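Local coordinates for putative methyltransferase (Emericella variicolor, PDB 7DMB), which is a trans-acting methyltransferase of calbistrin biosynthesis that binds S-adenosyl-L-homocysteine and probably transfers methyl groups from S-adenosylmethionine, at residues Gln30-Gln35 against Gly360-Gly365; Gln72-Leu77 against Asn92-Glu97; Gln227-Tyr232 against Glu250-Val255. One frame throughout, in Å; residues are numbered along the deposited sequence.

Contact 1 of 3, residues Gln30-Gln35 against Gly360-Gly365; sequences QTVDLQ and GLHAVG
Asp-33 and His-362 make the direct hydrogen bond of this contact. The backbone N of Asp-33 donates to NE2 of His-362 over 2.9 Å. The bond is almost straight, 176° at the hydrogen. The donor lies in the plane of the imidazole and meets its edge. NE2 is therefore an acceptor here, and the ring proton is probably on ND1. The side chain of His-362 reaches the loop because CG stands anti to the backbone N (chi1 -174°). The edge of the ring then runs along the chain from Val-32 to Asp-33, with NE2 3.6 Å from Val-32 CA. Phe-307 meets the imidazole edge-to-face from elsewhere in the fold.

A water forms a second, looser link. It donates to the carbonyl O of His-362 at 3.0 Å. It also accepts a weak bond from the backbone N of Thr-31.

The apolar part is small. CB of Ala-363 points at the other segment and lies 3.6 Å from CG2 of Val-32. CB of Ala-363 is also 3.5 Å from the carbonyl O of Thr-31. Val-45 and Leu-379 pack around this pair.

The N-terminal strand 31-32 pairs with strand 43-44, and this small ribbon lies beside the outer strand 358-366. His-362 and Ala-363 both face Leu-379, which is a classic beta bulge. The strand order of the main sheet, 3-2-1-4-5-7-6, is that of class I methyltransferases, and the bulge sits on its strand 6 edge.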
loop_
_atom_site.group_PDB
_atom_site.type_symbol
_atom_site.label_atom_id
_atom_site.label_comp_id
_atom_site.label_asym_id
_atom_site.label_seq_id
_atom_site.Cartn_x
_atom_site.Cartn_y
_atom_site.Cartn_z
ATOM N N GLN A 30 -20.130 -7.392 -2.783
ATOM C CA GLN A 30 -19.873 -8.571 -1.973
ATOM C C GLN A 30 -19.700 -9.850 -2.790
ATOM O O GLN A 30 -19.569 -10.922 -2.199
ATOM C CB GLN A 30 -20.997 -8.746 -0.951
ATOM C CG GLN A 30 -21.011 -7.675 0.127
ATOM C CD GLN A 30 -19.703 -7.619 0.893
ATOM O OE1 GLN A 30 -18.924 -6.673 0.750
ATOM N NE2 GLN A 30 -19.442 -8.650 1.692
ATOM N N THR A 31 -19.701 -9.776 -4.126
ATOM C CA THR A 31 -19.532 -10.973 -4.947
ATOM C C THR A 31 -18.620 -10.699 -6.140
ATOM O O THR A 31 -18.530 -9.571 -6.634
ATOM C CB THR A 31 -20.866 -11.522 -5.488
ATOM O OG1 THR A 31 -21.307 -10.705 -6.582
ATOM C CG2 THR A 31 -21.942 -11.577 -4.406
ATOM N N VAL A 32 -17.966 -11.758 -6.617
ATOM C CA VAL A 32 -17.091 -11.704 -7.786
ATOM C C VAL A 32 -17.704 -12.569 -8.877
ATOM O O VAL A 32 -17.983 -13.751 -8.647
ATOM C CB VAL A 32 -15.673 -12.195 -7.453
ATOM C CG1 VAL A 32 -14.865 -12.410 -8.734
ATOM C CG2 VAL A 32 -14.964 -11.245 -6.501
ATOM N N ASP A 33 -17.903 -11.988 -10.065
ATOM C CA ASP A 33 -18.405 -12.722 -11.236
ATOM C C ASP A 33 -17.523 -12.392 -12.442
ATOM O O ASP A 33 -17.755 -11.404 -13.149
ATOM C CB ASP A 33 -19.871 -12.399 -11.509
ATOM C CG ASP A 33 -20.522 -13.415 -12.438
ATOM O OD1 ASP A 33 -19.806 -14.308 -12.925
ATOM O OD2 ASP A 33 -21.739 -13.325 -12.681
ATOM N N LEU A 34 -16.509 -13.229 -12.675
ATOM C CA LEU A 34 -15.494 -12.910 -13.676
ATOM C C LEU A 34 -16.059 -12.870 -15.093
ATOM O O LEU A 34 -15.596 -12.069 -15.914
ATOM C CB LEU A 34 -14.348 -13.914 -13.586
ATOM C CG LEU A 34 -13.616 -13.919 -12.244
ATOM C CD1 LEU A 34 -12.616 -15.045 -12.205
ATOM C CD2 LEU A 34 -12.916 -12.575 -12.016
ATOM N N GLN A 35 -17.045 -13.716 -15.400
ATOM C CA GLN A 35 -17.712 -13.719 -16.711
ATOM C C GLN A 35 -16.721 -13.898 -17.870
ATOM O O GLN A 35 -16.830 -13.251 -18.911
ATOM C CB GLN A 35 -18.551 -12.448 -16.893
ATOM C CG GLN A 35 -19.787 -12.380 -15.983
ATOM C CD GLN A 35 -20.442 -11.012 -15.984
ATOM O OE1 GLN A 35 -20.278 -10.231 -16.920
ATOM N NE2 GLN A 35 -21.193 -10.711 -14.924
ATOM N N GLY A 360 -17.535 1.048 -12.083
ATOM C CA GLY A 360 -17.348 1.230 -10.664
ATOM C C GLY A 360 -16.624 0.037 -10.063
ATOM O O GLY A 360 -15.962 -0.765 -10.749
ATOM N N LEU A 361 -16.768 -0.081 -8.747
ATOM C CA LEU A 361 -16.247 -1.247 -8.055
ATOM C C LEU A 361 -17.052 -2.491 -8.424
ATOM O O LEU A 361 -18.243 -2.425 -8.728
ATOM C CB LEU A 361 -16.278 -1.028 -6.533
ATOM C CG LEU A 361 -15.235 -0.105 -5.898
ATOM C CD1 LEU A 361 -15.578 0.153 -4.435
ATOM C CD2 LEU A 361 -13.827 -0.699 -6.020
ATOM N N HIS A 362 -16.378 -3.638 -8.406
ATOM C CA HIS A 362 -17.018 -4.933 -8.591
ATOM C C HIS A 362 -17.148 -5.660 -7.260
ATOM O O HIS A 362 -18.247 -6.037 -6.854
ATOM C CB HIS A 362 -16.210 -5.759 -9.610
ATOM C CG HIS A 362 -16.837 -7.059 -9.994
ATOM N ND1 HIS A 362 -17.786 -7.161 -10.990
ATOM C CD2 HIS A 362 -16.617 -8.318 -9.552
ATOM C CE1 HIS A 362 -18.135 -8.429 -11.133
ATOM N NE2 HIS A 362 -17.446 -9.150 -10.267
ATOM N N ALA A 363 -16.032 -5.845 -6.558
ATOM C CA ALA A 363 -16.007 -6.470 -5.244
ATOM C C ALA A 363 -14.972 -5.757 -4.382
ATOM O O ALA A 363 -14.005 -5.186 -4.897
ATOM C CB ALA A 363 -15.679 -7.965 -5.335
ATOM N N VAL A 364 -15.199 -5.748 -3.068
ATOM C CA VAL A 364 -14.248 -5.162 -2.123
ATOM C C VAL A 364 -14.177 -6.046 -0.888
ATOM O O VAL A 364 -15.209 -6.448 -0.341
ATOM C CB VAL A 364 -14.591 -3.719 -1.701
ATOM C CG1 VAL A 364 -13.421 -3.129 -0.940
ATOM C CG2 VAL A 364 -14.879 -2.866 -2.880
ATOM N N GLY A 365 -12.958 -6.343 -0.455
ATOM C CA GLY A 365 -12.725 -6.970 0.829
ATOM C C GLY A 365 -11.657 -6.226 1.611
ATOM O O GLY A 365 -10.589 -5.908 1.076
HETATM O O HOH W 1 -20.870 -7.388 -6.097
#

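Contact 2 of 3, residues Gln72-Leu77 against Asn92-Glu97; sequences QMQEKL and NWLASE
Gln-74 and Leu-94 supply most of the surface buried between these two helices. Gln-74 is folded rather than extended. Its CG sits beside the backbone N, and the chain bends at chi2 (-56°). This bend lays the amide against helix 85-101. NE2 of Gln-74 rests 3.5 Å from CG of Leu-94, and OE1 lies 3.5 Å from CA of Ala-95. These are packing contacts. The amide nitrogen donates a hydrogen bond to the carbonyl O of Ala-70, in its own helix.

Leu-94 points at the other helix, with CG anti to the backbone N (chi1 -157°). Its CD2 methyl is the meeting point of the apolar cluster. CE of Met-73 lies 3.7 Å from CD2 of Leu-94, and SD of Met-73 is also close. The methionine chain turns at its last torsion, which brings CE to the leucine methyl. CD1 of Leu-77 joins from the next turn, 3.9 Å from CD2 of Leu-94. Both Met-73 and Leu-77 cross Leu-94 at about a right angle.

The two helix segments run in roughly opposite directions, with 139° between them and 10.2 Å between their axes. Helix 56-79 is kinked here, where the N atoms of Glu-75 and Lys-76 lack their bonds to the preceding turn. Leu-77 N resumes the pattern by bonding to Met-73 O.

The two helices follow one another in the chain as a helical hairpin. NH1 of Arg-91, about one turn before Leu-94 in helix 85-101, donates to the carbonyl O of Leu-77. Beyond the pair, Met-73 packs on Val-149 and Val-153 of helix 140-157 and on Phe-322 of helix 319-324.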
loop_
_atom_site.group_PDB
_atom_site.type_symbol
_atom_site.label_atom_id
_atom_site.label_comp_id
_atom_site.label_asym_id
_atom_site.label_seq_id
_atom_site.Cartn_x
_atom_site.Cartn_y
_atom_site.Cartn_z
ATOM N N GLN A 72 8.493 12.109 20.708
ATOM C CA GLN A 72 9.929 12.293 20.843
ATOM C C GLN A 72 10.494 13.214 19.780
ATOM O O GLN A 72 11.600 13.723 19.953
ATOM C CB GLN A 72 10.636 10.928 20.783
ATOM C CG GLN A 72 11.933 10.839 21.579
ATOM C CD GLN A 72 11.713 10.816 23.083
ATOM O OE1 GLN A 72 10.586 10.823 23.560
ATOM N NE2 GLN A 72 12.801 10.784 23.835
ATOM N N MET A 73 9.765 13.428 18.679
ATOM C CA MET A 73 10.247 14.264 17.588
ATOM C C MET A 73 9.958 15.747 17.774
ATOM O O MET A 73 10.550 16.568 17.064
ATOM C CB MET A 73 9.621 13.808 16.270
ATOM C CG MET A 73 10.286 12.585 15.691
ATOM S SD MET A 73 9.150 11.671 14.633
ATOM C CE MET A 73 9.278 12.650 13.133
ATOM N N GLN A 74 9.070 16.105 18.697
ATOM C CA GLN A 74 8.554 17.471 18.748
ATOM C C GLN A 74 9.674 18.485 18.953
ATOM O O GLN A 74 9.828 19.428 18.169
ATOM C CB GLN A 74 7.495 17.594 19.848
ATOM C CG GLN A 74 6.259 16.748 19.562
ATOM C CD GLN A 74 5.627 17.076 18.216
ATOM O OE1 GLN A 74 5.314 18.245 17.937
ATOM N NE2 GLN A 74 5.425 16.049 17.375
ATOM N N GLU A 75 10.473 18.307 20.006
ATOM C CA GLU A 75 11.511 19.294 20.284
ATOM C C GLU A 75 12.583 19.272 19.205
ATOM O O GLU A 75 13.126 20.323 18.839
ATOM C CB GLU A 75 12.126 19.051 21.669
ATOM C CG GLU A 75 13.125 20.146 22.061
ATOM C CD GLU A 75 13.807 19.906 23.399
ATOM O OE1 GLU A 75 13.265 19.144 24.230
ATOM O OE2 GLU A 75 14.893 20.491 23.617
ATOM N N LYS A 76 12.863 18.089 18.660
ATOM C CA LYS A 76 13.835 17.969 17.584
ATOM C C LYS A 76 13.364 18.720 16.341
ATOM O O LYS A 76 14.128 19.479 15.727
ATOM C CB LYS A 76 14.063 16.482 17.283
ATOM C CG LYS A 76 15.502 16.103 17.020
ATOM C CD LYS A 76 15.696 14.592 16.852
ATOM C CE LYS A 76 16.715 14.288 15.752
ATOM N NZ LYS A 76 17.084 12.877 15.718
ATOM N N LEU A 77 12.095 18.543 15.976
ATOM C CA LEU A 77 11.574 19.184 14.777
ATOM C C LEU A 77 11.592 20.701 14.904
ATOM O O LEU A 77 11.938 21.405 13.949
ATOM C CB LEU A 77 10.159 18.684 14.494
ATOM C CG LEU A 77 10.104 17.600 13.411
ATOM C CD1 LEU A 77 8.700 17.071 13.248
ATOM C CD2 LEU A 77 10.632 18.165 12.106
ATOM N N ASN A 92 4.291 20.972 10.972
ATOM C CA ASN A 92 3.017 21.553 11.392
ATOM C C ASN A 92 1.972 20.472 11.632
ATOM O O ASN A 92 1.273 20.489 12.650
ATOM C CB ASN A 92 2.518 22.550 10.343
ATOM C CG ASN A 92 3.345 23.825 10.308
ATOM O OD1 ASN A 92 4.058 24.157 11.268
ATOM N ND2 ASN A 92 3.252 24.553 9.201
ATOM N N TRP A 93 1.842 19.529 10.688
ATOM C CA TRP A 93 0.923 18.409 10.880
ATOM C C TRP A 93 1.265 17.618 12.138
ATOM O O TRP A 93 0.377 17.283 12.930
ATOM C CB TRP A 93 0.931 17.475 9.660
ATOM C CG TRP A 93 0.173 16.207 9.950
ATOM C CD1 TRP A 93 -1.185 16.054 9.965
ATOM C CD2 TRP A 93 0.722 14.941 10.329
ATOM N NE1 TRP A 93 -1.513 14.766 10.306
ATOM C CE2 TRP A 93 -0.362 14.063 10.542
ATOM C CE3 TRP A 93 2.021 14.462 10.505
ATOM C CZ2 TRP A 93 -0.186 12.734 10.917
ATOM C CZ3 TRP A 93 2.193 13.130 10.867
ATOM C CH2 TRP A 93 1.098 12.286 11.070
ATOM N N LEU A 94 2.545 17.301 12.340
ATOM C CA LEU A 94 2.902 16.480 13.495
ATOM C C LEU A 94 2.624 17.207 14.809
ATOM O O LEU A 94 2.164 16.583 15.767
ATOM C CB LEU A 94 4.366 16.040 13.417
ATOM C CG LEU A 94 4.661 14.771 14.232
ATOM C CD1 LEU A 94 3.686 13.689 13.898
ATOM C CD2 LEU A 94 6.070 14.285 14.020
ATOM N N ALA A 95 2.883 18.521 14.872
ATOM C CA ALA A 95 2.533 19.301 16.061
ATOM C C ALA A 95 1.042 19.223 16.363
ATOM O O ALA A 95 0.643 19.188 17.531
ATOM C CB ALA A 95 2.937 20.769 15.895
ATOM N N SER A 96 0.203 19.207 15.326
ATOM C CA SER A 96 -1.236 19.160 15.563
ATOM C C SER A 96 -1.674 17.774 16.028
ATOM O O SER A 96 -2.565 17.649 16.875
ATOM C CB SER A 96 -1.985 19.588 14.303
ATOM O OG SER A 96 -2.178 18.491 13.435
ATOM N N GLU A 97 -1.038 16.715 15.516
ATOM C CA GLU A 97 -1.363 15.375 15.999
ATOM C C GLU A 97 -0.874 15.182 17.436
ATOM O O GLU A 97 -1.586 14.614 18.268
ATOM C CB GLU A 97 -0.781 14.324 15.046
ATOM C CG GLU A 97 -1.543 12.991 14.975
ATOM C CD GLU A 97 -2.980 13.102 14.448
ATOM O OE1 GLU A 97 -3.293 14.002 13.648
ATOM O OE2 GLU A 97 -3.809 12.255 14.822
#

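Contact 3 of 3, residues Gln227-Tyr232 against Glu250-Val255; sequences QLYSSY and EAYDNV
One water is gripped by Gln-227, Tyr-229 and Asn-254. It donates to OE1 of Gln-227 at 2.7 Å and to the carbonyl O of Tyr-229 at 2.8 Å. It accepts from ND2 of Asn-254 at 2.9 Å. The same water lies over the centre of one face of the Tyr-229 ring.

The site closes a beta-alpha-beta crossover of the Rossmann-like methyltransferase fold. Strand 229-236 leads through helix 242-248 to the parallel strand 255-259.

The Tyr-229 hydroxyl donates to Asp-253 O over 2.6 Å, in the carbonyl plane. Its chi1 of 63° tucks CG between the backbone N and carbonyl carbon, and the ring reaches across to the loop edge-on. Gln-227 extends straight beyond CG. Its NE2 bonds to OD2 of Asp-253 at 3.0 Å, approaching from above the carboxylate plane.

The Tyr-232 ring packs on helix 211-220, where Phe-217 meets it; its hydroxyl is hydrogen-bonded to OE1 of Glu-204. Phe-217 also stacks on Tyr-252. Strand pairing begins with Tyr-232 N donating to Asn-254 O at 3.0 Å. Next, CA of Val-255 makes a CH···O contact with Tyr-232 O at 3.2 Å.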
loop_
_atom_site.group_PDB
_atom_site.type_symbol
_atom_site.label_atom_id
_atom_site.label_comp_id
_atom_site.label_asym_id
_atom_site.label_seq_id
_atom_site.Cartn_x
_atom_site.Cartn_y
_atom_site.Cartn_z
ATOM N N GLN A 227 1.234 -23.623 -13.849
ATOM C CA GLN A 227 1.374 -22.168 -13.912
ATOM C C GLN A 227 0.138 -21.604 -14.597
ATOM O O GLN A 227 -0.071 -21.833 -15.794
ATOM C CB GLN A 227 2.657 -21.774 -14.645
ATOM C CG GLN A 227 3.894 -22.393 -13.969
ATOM C CD GLN A 227 5.197 -21.985 -14.623
ATOM O OE1 GLN A 227 5.225 -21.077 -15.456
ATOM N NE2 GLN A 227 6.286 -22.645 -14.243
ATOM N N LEU A 228 -0.691 -20.887 -13.831
ATOM C CA LEU A 228 -2.008 -20.480 -14.317
ATOM C C LEU A 228 -1.976 -19.132 -15.028
ATOM O O LEU A 228 -2.944 -18.369 -14.973
ATOM C CB LEU A 228 -3.020 -20.437 -13.170
ATOM C CG LEU A 228 -3.178 -21.710 -12.345
ATOM C CD1 LEU A 228 -4.270 -21.553 -11.281
ATOM C CD2 LEU A 228 -3.466 -22.892 -13.268
ATOM N N TYR A 229 -0.877 -18.841 -15.710
ATOM C CA TYR A 229 -0.726 -17.600 -16.441
ATOM C C TYR A 229 0.185 -17.871 -17.622
ATOM O O TYR A 229 1.003 -18.789 -17.584
ATOM C CB TYR A 229 -0.136 -16.485 -15.558
ATOM C CG TYR A 229 1.268 -16.758 -15.038
ATOM C CD1 TYR A 229 2.368 -16.082 -15.558
ATOM C CD2 TYR A 229 1.489 -17.696 -14.032
ATOM C CE1 TYR A 229 3.644 -16.339 -15.095
ATOM C CE2 TYR A 229 2.759 -17.940 -13.551
ATOM C CZ TYR A 229 3.831 -17.260 -14.088
ATOM O OH TYR A 229 5.088 -17.521 -13.614
ATOM N N SER A 230 0.031 -17.071 -18.673
ATOM C CA SER A 230 0.942 -17.139 -19.805
ATOM C C SER A 230 2.099 -16.166 -19.662
ATOM O O SER A 230 3.200 -16.437 -20.153
ATOM C CB SER A 230 0.181 -16.871 -21.121
ATOM O OG SER A 230 -0.429 -15.583 -21.128
ATOM N N SER A 231 1.882 -15.060 -18.958
ATOM C CA SER A 231 2.809 -13.944 -18.990
ATOM C C SER A 231 2.527 -13.070 -17.773
ATOM O O SER A 231 1.377 -12.672 -17.551
ATOM C CB SER A 231 2.622 -13.161 -20.300
ATOM O OG SER A 231 3.487 -12.056 -20.407
ATOM N N TYR A 232 3.562 -12.781 -16.989
ATOM C CA TYR A 232 3.477 -11.796 -15.910
ATOM C C TYR A 232 4.402 -10.637 -16.253
ATOM O O TYR A 232 5.625 -10.808 -16.283
ATOM C CB TYR A 232 3.849 -12.415 -14.557
ATOM C CG TYR A 232 3.415 -11.597 -13.354
ATOM C CD1 TYR A 232 2.390 -12.042 -12.528
ATOM C CD2 TYR A 232 4.023 -10.376 -13.051
ATOM C CE1 TYR A 232 1.975 -11.305 -11.440
ATOM C CE2 TYR A 232 3.602 -9.620 -11.956
ATOM C CZ TYR A 232 2.584 -10.095 -11.149
ATOM O OH TYR A 232 2.152 -9.373 -10.053
ATOM N N GLU A 250 13.019 -15.407 -9.139
ATOM C CA GLU A 250 13.779 -16.276 -10.025
ATOM C C GLU A 250 13.078 -17.621 -10.230
ATOM O O GLU A 250 13.194 -18.221 -11.301
ATOM C CB GLU A 250 15.181 -16.459 -9.445
ATOM C CG GLU A 250 16.107 -17.314 -10.259
ATOM C CD GLU A 250 15.961 -18.769 -9.908
ATOM O OE1 GLU A 250 15.631 -19.051 -8.733
ATOM O OE2 GLU A 250 16.143 -19.615 -10.815
ATOM N N ALA A 251 12.324 -18.097 -9.234
ATOM C CA ALA A 251 11.676 -19.401 -9.349
ATOM C C ALA A 251 10.555 -19.441 -10.385
ATOM O O ALA A 251 10.186 -20.538 -10.812
ATOM C CB ALA A 251 11.119 -19.841 -7.995
ATOM N N TYR A 252 10.007 -18.290 -10.799
ATOM C CA TYR A 252 8.835 -18.243 -11.670
ATOM C C TYR A 252 9.207 -17.989 -13.128
ATOM O O TYR A 252 10.073 -17.163 -13.428
ATOM C CB TYR A 252 7.854 -17.173 -11.194
ATOM C CG TYR A 252 7.401 -17.415 -9.778
ATOM C CD1 TYR A 252 6.464 -18.393 -9.493
ATOM C CD2 TYR A 252 7.931 -16.683 -8.723
ATOM C CE1 TYR A 252 6.050 -18.632 -8.195
ATOM C CE2 TYR A 252 7.515 -16.905 -7.417
ATOM C CZ TYR A 252 6.576 -17.885 -7.161
ATOM O OH TYR A 252 6.164 -18.139 -5.876
ATOM N N ASP A 253 8.534 -18.703 -14.030
ATOM C CA ASP A 253 8.757 -18.584 -15.463
ATOM C C ASP A 253 7.870 -17.502 -16.064
ATOM O O ASP A 253 6.836 -17.126 -15.498
ATOM C CB ASP A 253 8.469 -19.901 -16.181
ATOM C CG ASP A 253 9.295 -21.063 -15.646
ATOM O OD1 ASP A 253 10.406 -20.831 -15.124
ATOM O OD2 ASP A 253 8.826 -22.217 -15.763
ATOM N N ASN A 254 8.294 -17.010 -17.233
ATOM C CA ASN A 254 7.483 -16.127 -18.069
ATOM C C ASN A 254 7.169 -14.803 -17.372
ATOM O O ASN A 254 6.061 -14.273 -17.480
ATOM C CB ASN A 254 6.192 -16.823 -18.511
ATOM C CG ASN A 254 6.454 -18.053 -19.375
ATOM O OD1 ASN A 254 7.297 -18.026 -20.259
ATOM N ND2 ASN A 254 5.727 -19.131 -19.115
ATOM N N VAL A 255 8.150 -14.253 -16.667
ATOM C CA VAL A 255 8.040 -12.928 -16.067
ATOM C C VAL A 255 8.885 -11.957 -16.886
ATOM O O VAL A 255 10.023 -12.272 -17.250
ATOM C CB VAL A 255 8.474 -12.950 -14.588
ATOM C CG1 VAL A 255 8.133 -11.635 -13.890
ATOM C CG2 VAL A 255 7.818 -14.128 -13.863
HETATM O O HOH W 2 3.690 -19.523 -17.058
#

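Contacts 1 and 3 both reach the seven-stranded sheet but at its two outer strands, 358-366 and 255-259. Contact 2 lies in the helical part, on the other side of the chain's centre from both. It is the buried one, and its chemistry is mainly apolar packing between helices. The two sheet-edge contacts are partly buried and more polar. Each has a bridging water. Contact 1 adds one hydrogen bond to an imidazole; contact 3 adds several polar side chains and a parallel strand bond. They differ in role: contact 1 sets the N-terminal segment beside a late strand, whereas contact 3 joins neighbouring parallel strands. Contacts 2 and 3 both fall within the chain loop closed by contact 1.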